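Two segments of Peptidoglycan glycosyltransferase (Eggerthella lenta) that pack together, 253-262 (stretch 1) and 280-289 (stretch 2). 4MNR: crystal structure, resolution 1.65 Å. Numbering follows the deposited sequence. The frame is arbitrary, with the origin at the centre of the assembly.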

ATOM      1  N   GLY A 253     -25.586   3.160   2.272  1.00 14.48           N
ATOM      2  CA  GLY A 253     -25.918   3.954   1.106  1.00 16.57           C
ATOM      3  C   GLY A 253     -24.699   4.525   0.413  1.00 15.48           C
ATOM      4  O   GLY A 253     -23.605   4.623   0.987  1.00 15.21           O
ATOM      5  N   ALA A 254     -24.902   4.931  -0.838  1.00 16.33           N
ATOM      6  CA  ALA A 254     -23.800   5.385  -1.679  1.00 15.48           C
ATOM      7  C   ALA A 254     -23.111   6.639  -1.143  1.00 14.66           C
ATOM      8  O   ALA A 254     -21.881   6.707  -1.129  1.00 14.60           O
ATOM      9  CB  ALA A 254     -24.295   5.613  -3.111  1.00 19.24           C
ATOM     10  N   ASP A 255     -23.896   7.630  -0.711  1.00 16.56           N
ATOM     11  CA  ASP A 255     -23.322   8.890  -0.225  1.00 18.31           C
ATOM     12  C   ASP A 255     -22.316   8.636   0.895  1.00 15.53           C
ATOM     13  O   ASP A 255     -21.184   9.137   0.852  1.00 14.88           O
ATOM     14  CB  ASP A 255     -24.412   9.844   0.271  1.00 22.88           C
ATOM     15  CG  ASP A 255     -25.309  10.350  -0.845  1.00 37.02           C
ATOM     16  OD1 ASP A 255     -24.797  10.667  -1.940  1.00 36.40           O
ATOM     17  OD2 ASP A 255     -26.535  10.437  -0.620  1.00 47.23           O
ATOM     18  N   LYS A 256     -22.717   7.833   1.880  1.00 17.53           N
ATOM     19  CA  LYS A 256     -21.846   7.557   3.030  1.00 16.45           C
ATOM     20  C   LYS A 256     -20.642   6.707   2.650  1.00 11.98           C
ATOM     21  O   LYS A 256     -19.546   6.923   3.164  1.00 15.62           O
ATOM     22  CB  LYS A 256     -22.611   6.842   4.148  1.00 16.81           C
ATOM     23  CG  LYS A 256     -23.485   7.728   5.016  1.00 23.71           C
ATOM     24  CD  LYS A 256     -24.000   6.931   6.217  1.00 26.87           C
ATOM     25  CE  LYS A 256     -24.866   7.780   7.135  1.00 33.78           C
ATOM     26  NZ  LYS A 256     -26.170   8.119   6.505  1.00 38.19           N
ATOM     27  N   LEU A 257     -20.830   5.729   1.763  1.00 10.79           N
ATOM     28  CA  LEU A 257     -19.699   4.869   1.430  1.00 12.32           C
ATOM     29  C   LEU A 257     -18.647   5.667   0.661  1.00 13.19           C
ATOM     30  O   LEU A 257     -17.454   5.555   0.931  1.00 13.43           O
ATOM     31  CB  LEU A 257     -20.125   3.612   0.661  1.00 13.99           C
ATOM     32  CG  LEU A 257     -18.938   2.713   0.282  1.00 16.38           C
ATOM     33  CD1 LEU A 257     -18.219   2.155   1.523  1.00 19.95           C
ATOM     34  CD2 LEU A 257     -19.373   1.581  -0.640  1.00 19.55           C
ATOM     35  N   VAL A 258     -19.092   6.487  -0.285  1.00 14.11           N
ATOM     36  CA  VAL A 258     -18.152   7.272  -1.068  1.00 12.57           C
ATOM     37  C   VAL A 258     -17.449   8.312  -0.184  1.00 14.85           C
ATOM     38  O   VAL A 258     -16.232   8.490  -0.272  1.00 15.76           O
ATOM     39  CB  VAL A 258     -18.816   7.917  -2.285  1.00 15.79           C
ATOM     40  CG1 VAL A 258     -17.823   8.820  -3.007  1.00 20.15           C
ATOM     41  CG2 VAL A 258     -19.328   6.816  -3.218  1.00 18.14           C
ATOM     42  N   ALA A 259     -18.210   8.979   0.681  1.00 13.39           N
ATOM     43  CA  ALA A 259     -17.626   9.958   1.603  1.00 17.45           C
ATOM     44  C   ALA A 259     -16.617   9.296   2.534  1.00 15.75           C
ATOM     45  O   ALA A 259     -15.571   9.868   2.847  1.00 15.16           O
ATOM     46  CB  ALA A 259     -18.711  10.640   2.410  1.00 16.29           C
ATOM     47  N   GLY A 260     -16.930   8.086   2.979  1.00 15.58           N
ATOM     48  CA  GLY A 260     -16.028   7.369   3.861  1.00 15.77           C
ATOM     49  C   GLY A 260     -14.715   7.029   3.180  1.00 12.06           C
ATOM     50  O   GLY A 260     -13.633   7.173   3.771  1.00 13.84           O
ATOM     51  N   ALA A 261     -14.801   6.563   1.936  1.00 12.45           N
ATOM     52  CA  ALA A 261     -13.604   6.230   1.185  1.00 10.58           C
ATOM     53  C   ALA A 261     -12.787   7.499   0.943  1.00 11.62           C
ATOM     54  O   ALA A 261     -11.550   7.481   1.020  1.00 11.65           O
ATOM     55  CB  ALA A 261     -13.976   5.578  -0.139  1.00 11.72           C
ATOM     56  N   GLU A 262     -13.471   8.597   0.640  1.00 13.03           N
ATOM     57  CA  GLU A 262     -12.764   9.842   0.376  1.00 15.39           C
ATOM     58  C   GLU A 262     -12.029  10.342   1.625  1.00 15.89           C
ATOM     59  O   GLU A 262     -10.964  10.966   1.525  1.00 16.58           O
ATOM     60  CB  GLU A 262     -13.699  10.892  -0.232  1.00 16.52           C
ATOM     61  CG  GLU A 262     -14.032  10.552  -1.694  1.00 17.88           C
ATOM     62  CD  GLU A 262     -14.990  11.514  -2.359  1.00 27.41           C
ATOM     63  OE1 GLU A 262     -15.582  12.357  -1.648  1.00 32.13           O
ATOM     64  OE2 GLU A 262     -15.148  11.414  -3.603  1.00 24.68           O
ATOM     65  N   LEU A 280      -9.137   5.454  -6.685  1.00 11.19           N
ATOM     66  CA  LEU A 280     -10.420   5.828  -7.279  1.00 11.10           C
ATOM     67  C   LEU A 280     -11.628   5.182  -6.616  1.00 11.07           C
ATOM     68  O   LEU A 280     -11.580   4.025  -6.196  1.00 11.35           O
ATOM     69  CB  LEU A 280     -10.431   5.457  -8.766  1.00 13.25           C
ATOM     70  CG  LEU A 280      -9.282   6.028  -9.595  1.00 13.39           C
ATOM     71  CD1 LEU A 280      -9.304   5.480 -11.012  1.00 17.76           C
ATOM     72  CD2 LEU A 280      -9.408   7.520  -9.594  1.00 13.94           C
HETATM   73  N   MSE A 281     -12.708   5.961  -6.529  1.00 11.88           N
HETATM   74  CA  MSE A 281     -14.028   5.476  -6.109  1.00 15.04           C
HETATM   75  C   MSE A 281     -15.064   6.004  -7.083  1.00 15.94           C
HETATM   76  O   MSE A 281     -14.928   7.109  -7.603  1.00 15.66           O
HETATM   77  CB  MSE A 281     -14.388   5.979  -4.705  1.00 18.94           C
HETATM   78  CG  MSE A 281     -13.896   5.121  -3.580  1.00 23.72           C
HETATM   79 SE   MSE A 281     -14.706   3.347  -3.460  0.55 17.54          SE
HETATM   80  CE  MSE A 281     -16.449   3.678  -2.669  1.00 22.00           C
ATOM     81  N   PRO A 282     -16.124   5.228  -7.328  1.00 16.12           N
ATOM     82  CA  PRO A 282     -17.178   5.765  -8.193  1.00 19.00           C
ATOM     83  C   PRO A 282     -17.872   6.944  -7.526  1.00 18.42           C
ATOM     84  O   PRO A 282     -17.760   7.117  -6.308  1.00 16.86           O
ATOM     85  CB  PRO A 282     -18.171   4.602  -8.306  1.00 20.03           C
ATOM     86  CG  PRO A 282     -17.399   3.390  -7.950  1.00 17.42           C
ATOM     87  CD  PRO A 282     -16.362   3.828  -6.950  1.00 17.10           C
ATOM     88  N   SER A 283     -18.591   7.736  -8.313  1.00 18.99           N
ATOM     89  CA  SER A 283     -19.390   8.813  -7.754  1.00 20.55           C
ATOM     90  C   SER A 283     -20.555   8.206  -6.984  1.00 19.34           C
ATOM     91  O   SER A 283     -20.982   7.084  -7.269  1.00 17.64           O
ATOM     92  CB  SER A 283     -19.915   9.726  -8.867  1.00 22.55           C
ATOM     93  OG  SER A 283     -20.874   9.062  -9.675  1.00 22.56           O
ATOM     94  N   ALA A 284     -21.069   8.941  -6.002  1.00 19.37           N
ATOM     95  CA  ALA A 284     -22.252   8.489  -5.282  1.00 19.56           C
ATOM     96  C   ALA A 284     -23.419   8.343  -6.251  1.00 21.66           C
ATOM     97  O   ALA A 284     -24.244   7.445  -6.102  1.00 21.71           O
ATOM     98  CB  ALA A 284     -22.601   9.451  -4.159  1.00 22.51           C
ATOM     99  N   GLU A 285     -23.470   9.222  -7.255  1.00 22.03           N
ATOM    100  CA  GLU A 285     -24.514   9.169  -8.274  1.00 26.10           C
ATOM    101  C   GLU A 285     -24.526   7.843  -9.033  1.00 24.73           C
ATOM    102  O   GLU A 285     -25.585   7.247  -9.228  1.00 24.47           O
ATOM    103  CB  GLU A 285     -24.375  10.335  -9.257  1.00 35.08           C
ATOM    104  CG  GLU A 285     -24.897  11.669  -8.736  1.00 48.47           C
ATOM    105  CD  GLU A 285     -24.734  12.798  -9.747  1.00 62.48           C
ATOM    106  OE1 GLU A 285     -24.133  12.562 -10.819  1.00 66.92           O
ATOM    107  OE2 GLU A 285     -25.210  13.921  -9.471  1.00 67.19           O
ATOM    108  N   ASP A 286     -23.352   7.378  -9.455  1.00 23.37           N
ATOM    109  CA  ASP A 286     -23.253   6.083 -10.130  1.00 24.34           C
ATOM    110  C   ASP A 286     -23.574   4.897  -9.215  1.00 23.93           C
ATOM    111  O   ASP A 286     -24.233   3.950  -9.633  1.00 24.54           O
ATOM    112  CB  ASP A 286     -21.881   5.903 -10.801  1.00 30.47           C
ATOM    113  CG  ASP A 286     -21.795   6.597 -12.155  1.00 34.57           C
ATOM    114  OD1 ASP A 286     -22.847   6.755 -12.812  1.00 40.22           O
ATOM    115  OD2 ASP A 286     -20.679   6.977 -12.570  1.00 29.59           O
ATOM    116  N   LEU A 287     -23.107   4.930  -7.970  1.00 18.03           N
ATOM    117  CA  LEU A 287     -23.390   3.827  -7.062  1.00 16.74           C
ATOM    118  C   LEU A 287     -24.856   3.745  -6.679  1.00 20.14           C
ATOM    119  O   LEU A 287     -25.374   2.659  -6.403  1.00 23.11           O
ATOM    120  CB  LEU A 287     -22.543   3.933  -5.795  1.00 20.53           C
ATOM    121  CG  LEU A 287     -21.091   3.513  -5.957  1.00 17.58           C
ATOM    122  CD1 LEU A 287     -20.377   3.480  -4.604  1.00 18.61           C
ATOM    123  CD2 LEU A 287     -21.050   2.154  -6.627  1.00 15.67           C
ATOM    124  N   GLN A 288     -25.508   4.898  -6.615  1.00 21.20           N
ATOM    125  CA  GLN A 288     -26.938   4.958  -6.319  1.00 26.74           C
ATOM    126  C   GLN A 288     -27.740   4.179  -7.349  1.00 28.49           C
ATOM    127  O   GLN A 288     -28.761   3.571  -7.027  1.00 33.08           O
ATOM    128  CB  GLN A 288     -27.414   6.410  -6.266  1.00 33.41           C
ATOM    129  CG  GLN A 288     -27.377   6.985  -4.866  1.00 44.42           C
ATOM    130  CD  GLN A 288     -27.413   8.499  -4.849  1.00 50.48           C
ATOM    131  OE1 GLN A 288     -26.877   9.130  -3.937  1.00 52.59           O
ATOM    132  NE2 GLN A 288     -28.042   9.093  -5.860  1.00 52.43           N
ATOM    133  N   LYS A 289     -27.256   4.184  -8.584  1.00 25.32           N
ATOM    134  CA  LYS A 289     -27.951   3.534  -9.688  1.00 23.74           C
ATOM    135  C   LYS A 289     -27.859   2.010  -9.671  1.00 21.73           C
ATOM    136  O   LYS A 289     -28.673   1.331 -10.302  1.00 21.15           O
ATOM    137  CB  LYS A 289     -27.417   4.054 -11.020  1.00 27.64           C
ATOM    138  CG  LYS A 289     -27.718   5.521 -11.264  1.00 34.63           C
ATOM    139  CD  LYS A 289     -27.041   6.013 -12.533  1.00 40.69           C
ATOM    140  CE  LYS A 289     -27.416   7.456 -12.831  1.00 44.64           C
ATOM    141  NZ  LYS A 289     -26.908   7.888 -14.159  1.00 47.74           N
TER

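The carbonyl oxygen of P282 is buried by this contact yet has no hydrogen-bonding partner anywhere in the model. Its nearest neighbour across the interface is a methyl group, V258 CG2, which lies 3.5 Å from P282 O and can offer it no conventional donor. The rest of the contact is similarly poor in polar chemistry: no clear hydrogen bond joins the two stretches, and the 440 Å² of surface buried between them, both sides summed, is held mainly by apolar packing.

Stretch 1 is helical and forms part of a longer helix, with a kink where the N atoms of A254 and D255 lack bonds to the preceding turn. Regular bonding follows, beginning with L257 N to G253 O (3.1 Å) and V258 N to A254 O (2.9 Å). Stretch 2 enters as an extended segment and turns into a helix at A284. S283 occupies the N-cap position: its side chain, with chi1 in the p well, accepts a hydrogen bond from the backbone amide of D286 (D286 N to S283 OG, 3.0 Å), satisfying an NH that has no preceding turn to bond to. The S283 carbonyl then receives L287 N (L287 N to S283 O, 3.1 Å). The two helix axes approach to 8.3 Å, and their N-to-C directions differ by 137°, closer to antiparallel than to parallel.

The backbones come together at two alanines, A254 and A284, whose CA atoms are 5.0 Å apart. Both CA-to-CB bonds point toward the opposing stretch, and the small methyl groups allow this close approach. A254 CB rests 3.5 Å from A284 O, an oxygen already engaged within its own helix by Q288 N (Q288 N to A284 O, 2.9 Å). The same methyl packs against L287, one turn from the cap, with A254 CB 3.6 Å from L287 CB.

One turn further along stretch 1, V258 also points toward stretch 2. Besides meeting the P282 carbonyl, V258 CG2 lies 3.8 Å from L287 CD1 and 4.3 Å from A284 CB, so a single methyl bridges the loop and the first turn of the helix.

Before the cap, selenomethionine M281 makes the apolar contacts of the extended segment and has the largest area covered by the opposite stretch. All three of its chi angles are in the m well, and the folded side chain lies along stretch 1. M281 CG packs 3.5 Å from A261 CB, while the terminal methyl reaches back by one turn, placing M281 CE 4.0 Å from L257 CG and 4.3 Å from V258 CG2.

Polar groups appear at the exposed margin. The D255 carboxylate turns in over A284, with D255 OD1 3.4 Å from A284 CB, and approaches the end of Q288. The aliphatic part of Q288 contributes as well, with Q288 CG lying 3.8 Å from A254 CB.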